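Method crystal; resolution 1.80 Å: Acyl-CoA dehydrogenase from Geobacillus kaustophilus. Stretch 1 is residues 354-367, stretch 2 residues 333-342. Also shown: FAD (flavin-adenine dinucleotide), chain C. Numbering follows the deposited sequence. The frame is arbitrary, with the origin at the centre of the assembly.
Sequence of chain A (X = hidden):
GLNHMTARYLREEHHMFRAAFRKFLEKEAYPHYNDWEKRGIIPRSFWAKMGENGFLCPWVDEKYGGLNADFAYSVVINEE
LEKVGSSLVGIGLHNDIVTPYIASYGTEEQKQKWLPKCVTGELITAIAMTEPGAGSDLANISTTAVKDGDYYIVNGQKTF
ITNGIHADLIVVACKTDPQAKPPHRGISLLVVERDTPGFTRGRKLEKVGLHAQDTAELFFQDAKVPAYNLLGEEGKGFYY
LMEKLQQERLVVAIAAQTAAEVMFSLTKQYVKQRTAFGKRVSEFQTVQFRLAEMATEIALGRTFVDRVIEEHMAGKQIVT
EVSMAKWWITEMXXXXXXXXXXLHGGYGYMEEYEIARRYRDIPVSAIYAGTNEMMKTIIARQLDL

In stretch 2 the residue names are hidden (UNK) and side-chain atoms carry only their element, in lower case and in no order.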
# COMPACT_ATOMS: atom_id res chain seq x y z
N GLU A 354 -7.31 11.60 -23.47
CA GLU A 354 -6.47 12.55 -22.72
C GLU A 354 -5.75 11.92 -21.53
O GLU A 354 -4.62 12.30 -21.21
CB GLU A 354 -7.32 13.72 -22.25
CG GLU A 354 -6.53 14.85 -21.63
CD GLU A 354 -7.42 15.96 -21.12
OE1 GLU A 354 -8.30 16.42 -21.89
OE2 GLU A 354 -7.26 16.36 -19.96
N ILE A 355 -6.40 10.96 -20.86
CA ILE A 355 -5.79 10.29 -19.70
C ILE A 355 -4.43 9.66 -19.99
O ILE A 355 -3.57 9.63 -19.11
CB ILE A 355 -6.75 9.29 -19.00
CG1 ILE A 355 -6.24 8.95 -17.59
CG2 ILE A 355 -6.97 8.02 -19.82
CD1 ILE A 355 -6.10 10.18 -16.68
N ALA A 356 -4.23 9.16 -21.22
CA ALA A 356 -2.95 8.55 -21.60
C ALA A 356 -1.80 9.54 -21.40
O ALA A 356 -0.77 9.21 -20.80
CB ALA A 356 -2.99 8.05 -23.04
N ARG A 357 -1.99 10.75 -21.92
CA ARG A 357 -1.01 11.83 -21.82
C ARG A 357 -0.79 12.28 -20.37
O ARG A 357 0.35 12.47 -19.94
CB ARG A 357 -1.49 12.99 -22.67
CG ARG A 357 -0.60 14.17 -22.75
CD ARG A 357 -1.50 15.31 -23.18
NE ARG A 357 -1.81 16.11 -22.03
CZ ARG A 357 -2.80 17.00 -21.93
NH1 ARG A 357 -3.68 17.21 -22.91
NH2 ARG A 357 -2.88 17.66 -20.80
N ARG A 358 -1.89 12.45 -19.63
CA ARG A 358 -1.81 12.82 -18.22
C ARG A 358 -0.99 11.79 -17.45
O ARG A 358 -0.15 12.15 -16.62
CB ARG A 358 -3.21 12.95 -17.61
CG ARG A 358 -4.13 13.96 -18.32
CD ARG A 358 -3.88 15.37 -17.85
NE ARG A 358 -4.81 16.33 -18.47
CZ ARG A 358 -4.71 17.65 -18.37
NH1 ARG A 358 -3.71 18.21 -17.67
NH2 ARG A 358 -5.60 18.43 -18.97
N TYR A 359 -1.22 10.51 -17.75
CA TYR A 359 -0.50 9.39 -17.12
C TYR A 359 1.01 9.45 -17.40
O TYR A 359 1.81 9.27 -16.48
CB TYR A 359 -1.09 8.05 -17.58
CG TYR A 359 -0.34 6.83 -17.06
CD1 TYR A 359 -0.79 6.15 -15.92
CD2 TYR A 359 0.79 6.34 -17.72
CE1 TYR A 359 -0.13 5.02 -15.45
CE2 TYR A 359 1.46 5.21 -17.26
CZ TYR A 359 1.00 4.56 -16.12
OH TYR A 359 1.65 3.44 -15.65
N ARG A 360 1.38 9.69 -18.66
CA ARG A 360 2.80 9.80 -19.03
C ARG A 360 3.47 11.03 -18.43
O ARG A 360 4.68 11.01 -18.18
CB ARG A 360 2.96 9.82 -20.56
CG ARG A 360 2.72 8.47 -21.25
CD ARG A 360 3.09 8.50 -22.72
NE ARG A 360 2.15 9.32 -23.49
CZ ARG A 360 2.35 10.59 -23.82
NH1 ARG A 360 3.46 11.22 -23.45
NH2 ARG A 360 1.42 11.24 -24.52
N ASP A 361 2.69 12.08 -18.19
CA ASP A 361 3.23 13.37 -17.72
C ASP A 361 3.54 13.38 -16.22
O ASP A 361 4.50 14.03 -15.78
CB ASP A 361 2.27 14.52 -18.07
CG ASP A 361 2.31 14.90 -19.56
OD1 ASP A 361 3.10 14.30 -20.31
OD2 ASP A 361 1.55 15.82 -19.97
N ILE A 362 2.75 12.66 -15.44
CA ILE A 362 2.82 12.78 -13.99
C ILE A 362 4.09 12.25 -13.27
O ILE A 362 4.53 12.88 -12.32
CB ILE A 362 1.52 12.27 -13.28
CG1 ILE A 362 1.44 12.77 -11.82
CG2 ILE A 362 1.35 10.75 -13.41
CD1 ILE A 362 1.34 14.30 -11.71
N PRO A 363 4.65 11.11 -13.71
CA PRO A 363 5.61 10.46 -12.79
C PRO A 363 6.91 11.23 -12.56
O PRO A 363 7.57 11.05 -11.52
CB PRO A 363 5.86 9.09 -13.43
CG PRO A 363 5.55 9.26 -14.86
CD PRO A 363 4.50 10.34 -14.97
N VAL A 364 7.24 12.12 -13.49
CA VAL A 364 8.45 12.94 -13.38
C VAL A 364 8.35 13.97 -12.24
O VAL A 364 9.38 14.44 -11.74
CB VAL A 364 8.84 13.59 -14.74
CG1 VAL A 364 7.82 14.64 -15.18
CG2 VAL A 364 10.23 14.20 -14.66
N SER A 365 7.13 14.28 -11.81
CA SER A 365 6.95 15.23 -10.70
C SER A 365 7.58 14.72 -9.40
O SER A 365 7.91 15.51 -8.54
CB SER A 365 5.47 15.60 -10.52
OG SER A 365 4.71 14.52 -10.00
N ALA A 366 7.77 13.40 -9.29
CA ALA A 366 8.40 12.77 -8.12
C ALA A 366 9.93 12.87 -8.18
O ALA A 366 10.63 12.54 -7.21
CB ALA A 366 7.96 11.30 -8.04
N ILE A 367 10.43 13.33 -9.32
CA ILE A 367 11.87 13.37 -9.58
C ILE A 367 12.42 14.79 -9.56
O ILE A 367 13.39 15.07 -8.86
CB ILE A 367 12.21 12.64 -10.91
CG1 ILE A 367 11.88 11.15 -10.79
CG2 ILE A 367 13.69 12.82 -11.29
CD1 ILE A 367 11.84 10.40 -12.13
N UNK A 333 -0.67 11.83 -6.81
CA UNK A 333 -1.08 12.08 -8.18
C UNK A 333 -0.69 10.91 -9.08
O UNK A 333 -1.43 10.54 -10.00
c UNK A 333 -0.51 13.40 -8.68
N UNK A 334 0.46 10.29 -8.80
CA UNK A 334 0.88 9.08 -9.51
C UNK A 334 -0.12 7.94 -9.29
O UNK A 334 -0.46 7.23 -10.23
c UNK A 334 2.30 8.67 -9.10
c UNK A 334 4.74 9.42 -9.05
c UNK A 334 3.39 9.52 -9.77
c UNK A 334 5.34 8.03 -9.09
n UNK A 334 6.55 7.94 -8.19
N UNK A 335 -0.60 7.80 -8.05
CA UNK A 335 -1.57 6.76 -7.72
C UNK A 335 -2.90 7.03 -8.41
O UNK A 335 -3.54 6.13 -8.94
c UNK A 335 -1.78 6.66 -6.21
c UNK A 335 -0.79 7.64 -2.61
n UNK A 335 -1.38 8.59 -1.89
n UNK A 335 0.53 7.61 -2.68
c UNK A 335 -0.58 6.09 -5.46
c UNK A 335 -0.99 5.64 -4.05
n UNK A 335 -1.53 6.73 -3.24
N UNK A 336 -3.32 8.29 -8.39
CA UNK A 336 -4.49 8.72 -9.15
C UNK A 336 -4.37 8.33 -10.63
O UNK A 336 -5.30 7.76 -11.20
c UNK A 336 -5.22 10.49 -7.52
c UNK A 336 -5.81 10.73 -9.98
c UNK A 336 -4.76 10.23 -8.96
N UNK A 337 -3.22 8.61 -11.25
CA UNK A 337 -3.00 8.32 -12.66
C UNK A 337 -3.12 6.83 -12.96
O UNK A 337 -3.75 6.45 -13.95
c UNK A 337 -1.64 8.86 -13.11
N UNK A 338 -2.55 5.98 -12.09
CA UNK A 338 -2.61 4.53 -12.25
C UNK A 338 -4.05 4.01 -12.17
O UNK A 338 -4.45 3.14 -12.96
c UNK A 338 -1.73 3.83 -11.21
N UNK A 339 -4.81 4.53 -11.20
CA UNK A 339 -6.23 4.21 -11.07
C UNK A 339 -7.02 4.66 -12.29
O UNK A 339 -7.85 3.91 -12.82
c UNK A 339 -7.18 2.87 -8.32
o UNK A 339 -8.28 2.95 -7.76
c UNK A 339 -6.80 4.86 -9.80
o UNK A 339 -6.68 1.80 -8.73
c UNK A 339 -6.40 4.15 -8.52
N UNK A 340 -6.76 5.89 -12.73
CA UNK A 340 -7.42 6.47 -13.90
C UNK A 340 -7.21 5.64 -15.17
O UNK A 340 -8.18 5.32 -15.87
c UNK A 340 -6.97 7.92 -14.11
N UNK A 341 -5.96 5.28 -15.49
CA UNK A 341 -5.72 4.45 -16.67
C UNK A 341 -6.53 3.16 -16.58
O UNK A 341 -7.26 2.82 -17.52
s UNK A 341 -2.30 2.67 -18.41
c UNK A 341 -3.98 3.33 -18.23
c UNK A 341 -1.57 4.16 -19.10
c UNK A 341 -4.23 4.13 -16.90
N UNK A 342 -6.42 2.47 -15.44
CA UNK A 342 -7.09 1.17 -15.25
C UNK A 342 -8.60 1.26 -15.39
O UNK A 342 -9.23 0.42 -16.04
n UNK A 342 -7.31 -3.08 -14.76
c UNK A 342 -7.27 -0.89 -13.68
o UNK A 342 -5.55 -1.73 -15.14
c UNK A 342 -6.64 -1.94 -14.60
c UNK A 342 -6.72 0.55 -13.90
PA FAD C . 20.23 11.04 -9.03
O1A FAD C . 21.39 10.38 -9.72
O2A FAD C . 20.64 12.19 -8.14
O5B FAD C . 19.42 9.93 -8.17
C5B FAD C . 18.97 8.74 -8.79
C4B FAD C . 18.08 7.99 -7.80
O4B FAD C . 18.84 7.72 -6.63
C3B FAD C . 16.90 8.86 -7.37
O3B FAD C . 15.74 8.07 -7.18
C2B FAD C . 17.32 9.40 -6.02
O2B FAD C . 16.23 9.76 -5.19
C1B FAD C . 18.15 8.22 -5.49
N9A FAD C . 19.05 8.68 -4.42
C8A FAD C . 20.14 9.51 -4.54
N7A FAD C . 20.68 9.69 -3.31
C5A FAD C . 19.95 8.98 -2.42
C6A FAD C . 20.06 8.82 -1.04
N6A FAD C . 20.96 9.52 -0.35
N1A FAD C . 19.14 8.03 -0.38
C2A FAD C . 18.12 7.39 -1.07
N3A FAD C . 18.02 7.55 -2.44
C4A FAD C . 18.92 8.34 -3.10
N1 FAD C . 17.42 20.35 -13.32
C2 FAD C . 17.74 21.70 -13.33
O2 FAD C . 18.73 22.09 -12.71
N3 FAD C . 16.96 22.60 -14.04
C4 FAD C . 15.86 22.15 -14.74
O4 FAD C . 15.18 22.95 -15.38
C4X FAD C . 15.53 20.79 -14.72
N5 FAD C . 14.43 20.32 -15.42
C5X FAD C . 14.11 18.98 -15.43
C6 FAD C . 13.01 18.54 -16.17
C7 FAD C . 12.68 17.19 -16.18
C7M FAD C . 11.48 16.78 -16.98
C8 FAD C . 13.46 16.27 -15.46
C8M FAD C . 13.16 14.80 -15.43
C9 FAD C . 14.56 16.71 -14.73
C9A FAD C . 14.90 18.07 -14.71
N10 FAD C . 15.99 18.53 -13.98
C10 FAD C . 16.32 19.88 -14.01
C1' FAD C . 16.82 17.60 -13.12
C2' FAD C . 16.13 17.01 -11.88
O2' FAD C . 16.00 17.93 -10.82
C3' FAD C . 16.97 15.81 -11.43
O3' FAD C . 16.68 14.76 -12.33
C4' FAD C . 16.71 15.36 -9.99
O4' FAD C . 17.17 16.31 -9.04
C5' FAD C . 17.38 14.02 -9.68
O5' FAD C . 18.75 14.03 -10.05
P FAD C . 19.31 12.86 -10.99
O1P FAD C . 18.46 12.71 -12.22
O2P FAD C . 20.75 13.13 -11.33
O3P FAD C . 19.15 11.50 -10.13
O HOH W 1 8.49 8.67 -10.40

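Stretch 2 is a continuous helix that runs at 150° to helix 354-361 of stretch 1, with the two axes 9.3 Å apart at closest approach. Position 333 carries a single side-chain carbon, directed toward stretch 1, where its CB lies 3.7 Å from CD1 of Ile-362; one carbon and nothing beyond it defines Ala-333.

Position 334 bears four carbons in a row ending in a nitrogen, an unbranched chain that lies against Pro-363 and ends near CB of Ala-366; this is Lys-334. Its CG packs 3.9 Å from CA of Pro-363, and its NZ reaches 3.6 Å from CB of Ala-366. The ammonium group finds polar company in a water, which accepts a hydrogen bond from Lys-334 NZ (3.0 Å) and donates one to Pro-363 O (2.8 Å), bridging the two stretches.

At position 335, three carbons lead to a nitrogen and then to a carbon holding two further nitrogens. This guanidinium makes the residue Arg-335, which is exposed and out of reach of stretch 1. Position 336 has three carbons, one bonded to CA and carrying the other two; branching at CB with no further atoms gives Val-336, also without contact to stretch 1.

Position 337 again shows one carbon, pointing toward stretch 1 and in contact with two side chains: its CB is 3.5 Å from CG2 of Ile-362 and 4.0 Å from CD1 of Tyr-359. It is Ala-337, and the small side chain accompanies the closest CA approach in the register, 5.2 Å between the CA atoms of Ala-337 and Tyr-359. Position 338 likewise has one carbon, set sideways, while its CA lies 4.1 Å from CE1 of Tyr-359, near the plane of the ring; this is Ala-338.

Position 339 holds three carbons, the third bearing two oxygens, the carboxylate of Glu-339, which does not reach stretch 1. At position 340 a single carbon faces stretch 1, with CB 3.5 Å from CD1 of Ile-355, and the residue is Ala-340.

Position 341 has an unbranched chain of two carbons, a sulfur and a terminal carbon. Although CA-to-CB points sideways, the end of the chain comes nearer, and the sulfur and terminal carbon lie over one face of the Tyr-359 ring. This thioether is Met-341: CE is 3.5 Å from the ring centroid and SD 4.4 Å from it, both close to the ring normal. Position 342 ends in a carbon carrying one oxygen and one nitrogen after two other carbons; this amide is Gln-342, out of reach of stretch 1.

The contact is chiefly apolar packing, burying 543 Å² without a direct hydrogen bond between the stretches. Ala-333, Ala-337 and Ala-340 present short side chains to Ile-362, Tyr-359 and Ile-355, and Met-341 adds CH-pi and sulfur-aromatic contacts over the tyrosine ring. Beyond helix 354-361, Lys-334 extends the interface along Pro-363 and Ala-366, where its aliphatic chain packs and its amine is tied to the backbone through water.

Stretch 2, residues 333-342: AKRVAAEAMQ
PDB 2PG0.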